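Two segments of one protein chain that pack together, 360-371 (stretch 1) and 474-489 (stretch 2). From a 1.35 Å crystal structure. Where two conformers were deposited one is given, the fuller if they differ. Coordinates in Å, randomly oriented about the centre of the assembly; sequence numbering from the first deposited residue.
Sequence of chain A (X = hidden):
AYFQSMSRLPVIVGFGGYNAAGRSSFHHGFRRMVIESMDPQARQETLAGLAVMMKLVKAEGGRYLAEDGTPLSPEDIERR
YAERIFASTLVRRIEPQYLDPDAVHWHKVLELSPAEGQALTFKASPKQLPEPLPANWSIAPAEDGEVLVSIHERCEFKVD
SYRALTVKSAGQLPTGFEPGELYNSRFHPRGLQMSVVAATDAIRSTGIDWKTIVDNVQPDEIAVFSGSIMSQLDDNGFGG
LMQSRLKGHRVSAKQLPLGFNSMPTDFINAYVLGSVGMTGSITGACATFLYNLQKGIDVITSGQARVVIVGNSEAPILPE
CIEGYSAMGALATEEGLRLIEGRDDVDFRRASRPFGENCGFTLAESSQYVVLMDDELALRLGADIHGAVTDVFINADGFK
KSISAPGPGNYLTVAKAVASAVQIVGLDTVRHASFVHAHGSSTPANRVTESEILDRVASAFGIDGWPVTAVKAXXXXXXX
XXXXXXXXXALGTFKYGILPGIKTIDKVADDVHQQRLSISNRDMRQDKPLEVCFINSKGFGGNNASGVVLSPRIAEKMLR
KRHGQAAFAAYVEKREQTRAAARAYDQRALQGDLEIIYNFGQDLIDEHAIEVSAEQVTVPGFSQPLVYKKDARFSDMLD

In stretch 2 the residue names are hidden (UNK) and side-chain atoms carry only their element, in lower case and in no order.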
# COMPACT_ATOMS: atom_id res chain seq x y z
N GLY A 360 -17.26 -19.88 -0.77
CA GLY A 360 -16.18 -19.00 -0.35
C GLY A 360 -14.94 -19.16 -1.20
O GLY A 360 -14.78 -20.18 -1.90
N PHE A 361 -14.06 -18.17 -1.14
CA PHE A 361 -12.88 -18.20 -1.97
C PHE A 361 -11.78 -19.07 -1.37
O PHE A 361 -11.84 -19.48 -0.20
CB PHE A 361 -12.43 -16.77 -2.39
CG PHE A 361 -11.66 -15.96 -1.35
CD1 PHE A 361 -10.29 -16.08 -1.23
CD2 PHE A 361 -12.30 -14.98 -0.63
CE1 PHE A 361 -9.58 -15.29 -0.36
CE2 PHE A 361 -11.58 -14.18 0.26
CZ PHE A 361 -10.22 -14.35 0.38
N THR A 362 -10.78 -19.36 -2.19
CA THR A 362 -9.60 -20.11 -1.79
C THR A 362 -8.38 -19.20 -1.87
O THR A 362 -8.10 -18.62 -2.91
CB THR A 362 -9.41 -21.30 -2.73
OG1 THR A 362 -10.47 -22.24 -2.51
CG2 THR A 362 -8.06 -21.99 -2.51
N LEU A 363 -7.66 -19.12 -0.77
CA LEU A 363 -6.47 -18.30 -0.68
C LEU A 363 -5.33 -18.91 -1.51
O LEU A 363 -5.16 -20.13 -1.52
CB LEU A 363 -6.07 -18.22 0.79
CG LEU A 363 -5.00 -17.23 1.19
CD1 LEU A 363 -5.45 -15.82 0.93
CD2 LEU A 363 -4.68 -17.43 2.65
N ALA A 364 -4.55 -18.07 -2.18
CA ALA A 364 -3.47 -18.53 -3.04
C ALA A 364 -2.28 -17.58 -2.99
O ALA A 364 -2.40 -16.41 -2.62
CB ALA A 364 -3.95 -18.65 -4.46
N GLU A 365 -1.13 -18.10 -3.41
CA GLU A 365 0.07 -17.30 -3.58
C GLU A 365 0.42 -17.16 -5.06
O GLU A 365 0.29 -18.10 -5.84
CB GLU A 365 1.25 -17.94 -2.85
CG GLU A 365 1.62 -19.34 -3.33
CD GLU A 365 2.71 -20.02 -2.51
OE1 GLU A 365 3.17 -19.47 -1.47
OE2 GLU A 365 3.09 -21.14 -2.89
N SER A 366 0.89 -15.98 -5.44
CA SER A 366 1.27 -15.71 -6.82
C SER A 366 2.13 -14.48 -6.88
O SER A 366 1.90 -13.52 -6.14
CB SER A 366 0.05 -15.45 -7.68
OG SER A 366 0.41 -15.29 -9.05
N SER A 367 3.11 -14.50 -7.77
CA SER A 367 3.80 -13.27 -8.15
C SER A 367 3.86 -13.24 -9.66
O SER A 367 4.27 -14.21 -10.29
CB SER A 367 5.21 -13.16 -7.57
OG SER A 367 5.78 -11.91 -7.93
N GLN A 368 3.46 -12.11 -10.23
CA GLN A 368 3.31 -11.95 -11.68
C GLN A 368 3.75 -10.55 -12.06
O GLN A 368 3.44 -9.61 -11.34
CB GLN A 368 1.84 -12.10 -12.07
CG GLN A 368 1.18 -13.42 -11.72
CD GLN A 368 1.48 -14.50 -12.72
OE1 GLN A 368 2.58 -14.60 -13.24
NE2 GLN A 368 0.49 -15.34 -12.98
N TYR A 369 4.40 -10.44 -13.21
CA TYR A 369 4.79 -9.15 -13.78
C TYR A 369 4.52 -9.09 -15.28
O TYR A 369 4.69 -10.08 -15.99
CB TYR A 369 6.28 -8.84 -13.50
CG TYR A 369 6.48 -8.59 -12.06
CD1 TYR A 369 6.14 -7.36 -11.52
CD2 TYR A 369 6.93 -9.59 -11.21
CE1 TYR A 369 6.24 -7.14 -10.17
CE2 TYR A 369 7.04 -9.38 -9.87
CZ TYR A 369 6.69 -8.16 -9.35
OH TYR A 369 6.77 -7.91 -7.99
N VAL A 370 4.11 -7.92 -15.75
CA VAL A 370 4.13 -7.63 -17.17
C VAL A 370 5.12 -6.50 -17.40
O VAL A 370 5.32 -5.63 -16.53
CB VAL A 370 2.75 -7.24 -17.75
CG1 VAL A 370 1.77 -8.43 -17.67
CG2 VAL A 370 2.18 -5.99 -17.08
N VAL A 371 5.74 -6.51 -18.57
CA VAL A 371 6.65 -5.45 -18.98
C VAL A 371 5.94 -4.67 -20.08
O VAL A 371 5.59 -5.24 -21.09
CB VAL A 371 7.98 -5.99 -19.50
CG1 VAL A 371 8.94 -4.85 -19.80
CG2 VAL A 371 8.59 -6.97 -18.52
N UNK A 474 -8.81 -22.38 -11.20
CA UNK A 474 -7.54 -23.10 -11.32
C UNK A 474 -6.54 -22.77 -10.22
O UNK A 474 -5.91 -23.68 -9.67
c UNK A 474 -7.65 -24.58 -14.27
c UNK A 474 -7.68 -23.25 -13.86
o UNK A 474 -9.85 -24.60 -17.16
c UNK A 474 -8.36 -25.02 -15.36
c UNK A 474 -8.48 -22.37 -14.59
c UNK A 474 -9.14 -24.14 -16.07
c UNK A 474 -9.21 -22.81 -15.69
c UNK A 474 -6.88 -22.80 -12.67
N UNK A 475 -6.34 -21.48 -9.95
CA UNK A 475 -5.22 -21.06 -9.10
C UNK A 475 -5.63 -20.35 -7.83
O UNK A 475 -4.79 -19.86 -7.10
c UNK A 475 -4.23 -20.15 -9.90
c UNK A 475 -3.69 -20.91 -11.11
c UNK A 475 -4.91 -18.83 -10.33
N UNK A 476 -6.92 -20.33 -7.54
CA UNK A 476 -7.40 -19.64 -6.36
C UNK A 476 -7.21 -18.15 -6.46
O UNK A 476 -6.98 -17.61 -7.55
N UNK A 477 -7.35 -17.49 -5.32
CA UNK A 477 -7.38 -16.04 -5.21
C UNK A 477 -6.10 -15.54 -4.55
O UNK A 477 -5.92 -15.68 -3.35
c UNK A 477 -8.92 -14.23 -4.38
n UNK A 477 -8.02 -13.27 -4.76
c UNK A 477 -8.58 -15.68 -4.35
c UNK A 477 -10.07 -13.57 -4.08
n UNK A 477 -9.85 -12.23 -4.31
c UNK A 477 -8.60 -12.08 -4.72
N UNK A 478 -5.20 -14.98 -5.36
CA UNK A 478 -3.89 -14.52 -4.87
C UNK A 478 -3.88 -13.07 -4.41
O UNK A 478 -2.83 -12.45 -4.28
c UNK A 478 -2.82 -14.74 -5.94
o UNK A 478 -3.17 -14.00 -7.10
N UNK A 479 -5.06 -12.54 -4.10
CA UNK A 479 -5.18 -11.28 -3.37
C UNK A 479 -4.64 -10.14 -4.26
O UNK A 479 -5.23 -9.88 -5.31
c UNK A 479 -5.01 -12.47 -1.06
c UNK A 479 -4.51 -11.36 -2.00
c UNK A 479 -4.42 -12.30 0.33
c UNK A 479 -6.54 -12.55 -0.99
N UNK A 480 -3.55 -9.47 -3.87
CA UNK A 480 -3.03 -8.39 -4.73
C UNK A 480 -2.82 -8.85 -6.17
O UNK A 480 -3.08 -8.12 -7.11
c UNK A 480 -1.71 -7.81 -4.21
N UNK A 481 -2.35 -10.08 -6.32
CA UNK A 481 -1.91 -10.56 -7.63
C UNK A 481 -3.05 -11.13 -8.45
O UNK A 481 -2.86 -11.53 -9.59
c UNK A 481 -0.06 -11.95 -8.69
c UNK A 481 -0.81 -11.62 -7.41
o UNK A 481 0.11 -11.12 -6.44
N UNK A 482 -4.26 -11.13 -7.89
CA UNK A 482 -5.37 -11.83 -8.53
C UNK A 482 -5.60 -11.38 -9.98
O UNK A 482 -5.75 -12.20 -10.88
c UNK A 482 -6.63 -11.67 -7.74
N UNK A 483 -5.66 -10.08 -10.21
CA UNK A 483 -5.96 -9.60 -11.55
C UNK A 483 -4.77 -9.69 -12.49
O UNK A 483 -4.96 -9.60 -13.69
o UNK A 483 -5.86 -7.26 -10.79
c UNK A 483 -6.61 -8.21 -11.53
N UNK A 484 -3.57 -9.91 -11.97
CA UNK A 484 -2.43 -10.26 -12.81
C UNK A 484 -2.56 -11.73 -13.29
O UNK A 484 -2.29 -12.02 -14.44
c UNK A 484 -1.10 -10.05 -12.09
N UNK A 485 -2.97 -12.63 -12.41
CA UNK A 485 -3.27 -14.00 -12.85
C UNK A 485 -4.29 -13.98 -14.00
O UNK A 485 -4.19 -14.74 -14.96
c UNK A 485 -3.86 -14.85 -11.70
o UNK A 485 -1.63 -15.17 -10.84
c UNK A 485 -2.86 -15.15 -10.59
o UNK A 485 -3.33 -15.40 -9.45
N UNK A 486 -5.30 -13.12 -13.87
CA UNK A 486 -6.30 -12.95 -14.93
C UNK A 486 -5.68 -12.45 -16.24
O UNK A 486 -5.90 -13.03 -17.31
c UNK A 486 -9.22 -11.42 -12.82
c UNK A 486 -8.28 -12.51 -13.33
c UNK A 486 -7.43 -12.01 -14.49
o UNK A 486 -8.81 -10.46 -12.17
n UNK A 486 -10.48 -11.55 -13.12
N UNK A 487 -4.95 -11.34 -16.16
CA UNK A 487 -4.34 -10.74 -17.35
C UNK A 487 -3.44 -11.74 -18.06
O UNK A 487 -3.51 -11.90 -19.26
c UNK A 487 -3.55 -9.47 -16.97
c UNK A 487 -2.07 -7.52 -17.74
c UNK A 487 -3.70 -8.57 -19.31
c UNK A 487 -2.79 -8.83 -18.15
N UNK A 488 -2.62 -12.45 -17.31
CA UNK A 488 -1.66 -13.32 -17.96
C UNK A 488 -2.38 -14.50 -18.62
O UNK A 488 -2.01 -14.89 -19.74
c UNK A 488 0.42 -12.54 -16.85
c UNK A 488 -0.55 -13.72 -16.99
c UNK A 488 0.18 -14.97 -17.47
c UNK A 488 1.46 -12.73 -15.84
N UNK A 489 -3.40 -15.03 -17.98
CA UNK A 489 -4.20 -16.06 -18.62
C UNK A 489 -4.83 -15.55 -19.92
O UNK A 489 -4.84 -16.25 -20.93
o UNK A 489 -6.08 -17.52 -18.39
c UNK A 489 -5.29 -16.58 -17.69
O HOH W 1 -1.58 -19.75 -7.13

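Position 474 carries one carbon, then a six-carbon ring bearing an oxygen, and touches nothing on stretch 1: Tyr474. Position 475 has one carbon carrying two more, a beta-branched, all-carbon side chain: Val475. Its carbonyl O lies 3.0 Å from CB of Ala364.

Position 476 has no side-chain atoms, and its phi is positive as the chain leaves the helix. A CB here would sit 3.0 Å from O of Thr362 and 3.2 Å from CB of Ala364, so turn and neighbour agree on Gly476.

Position 477 shows one carbon and a five-membered ring of three carbons and two nitrogens, which turns an edge toward the face of Phe361, centroids 4.8 Å apart: His477. N of His477 donates to O of Thr362 (2.8 Å), and N of Ala364 donates to O of His477 (3.0 Å), a single beta bridge pairing Leu363 with His477.

Position 478 has one carbon and one oxygen, its CB 3.4 Å from CB of Ser366: Ser478. Its CA makes a CA-H...O contact with O of Ala364 at 3.3 Å.

Position 479 has four carbons forked at the second, and its branch carbons reach Leu363 and Phe361: Leu479. CD1 of Leu479 meets CD1 of Leu363 at 3.7 Å, while N of Leu479 donates to ND1 of His477 (3.1 Å).

Position 480, one carbon out of contact, is Ala480. Position 481 has one carbon carrying an oxygen and a carbon; the oxygen donates to O of Ser366. This is Thr481, with OG1 to O of Ser366 at 3.0 Å and its methyl CG2 3.6 Å from CG of Gln368.

Position 482, a lone carbon pointing away, is Ala482; 483, one carbon and one oxygen out of reach, is Ser483. Position 484 is again a single carbon, but points toward the strand, CB to CB of Gln368 3.6 Å: Ala484.

Position 485 has two carbons, the second with two oxygens, one of which accepts from both Ser366 and Gln368: Asp485. OD1 of Asp485 accepts from OG of Ser366 (2.7 Å) and NE2 of Gln368 (3.0 Å); OD2 accepts from OG of Ser478 (2.7 Å).

Position 486, three carbons ending in oxygen and nitrogen, points away: Gln486. Position 487, four carbons forked at the second, packs a branch carbon 3.9 Å from CG1 of Val370: Leu487. Position 488 forks at its first carbon, and the end of its two-carbon arm lies 3.4 Å from OE1 of Gln368: Ile488. Position 489, one carbon and one oxygen without contact, is Ser489.

Along the chain, a backbone bridge pairs Leu363 with His477, one buried carboxylate accepts from Ser366, Gln368 and Ser478, and small or apolar helix residues meet Gln368 and Val370.

Stretch 2, residues 474-489: YVGHSLATASADQLIS
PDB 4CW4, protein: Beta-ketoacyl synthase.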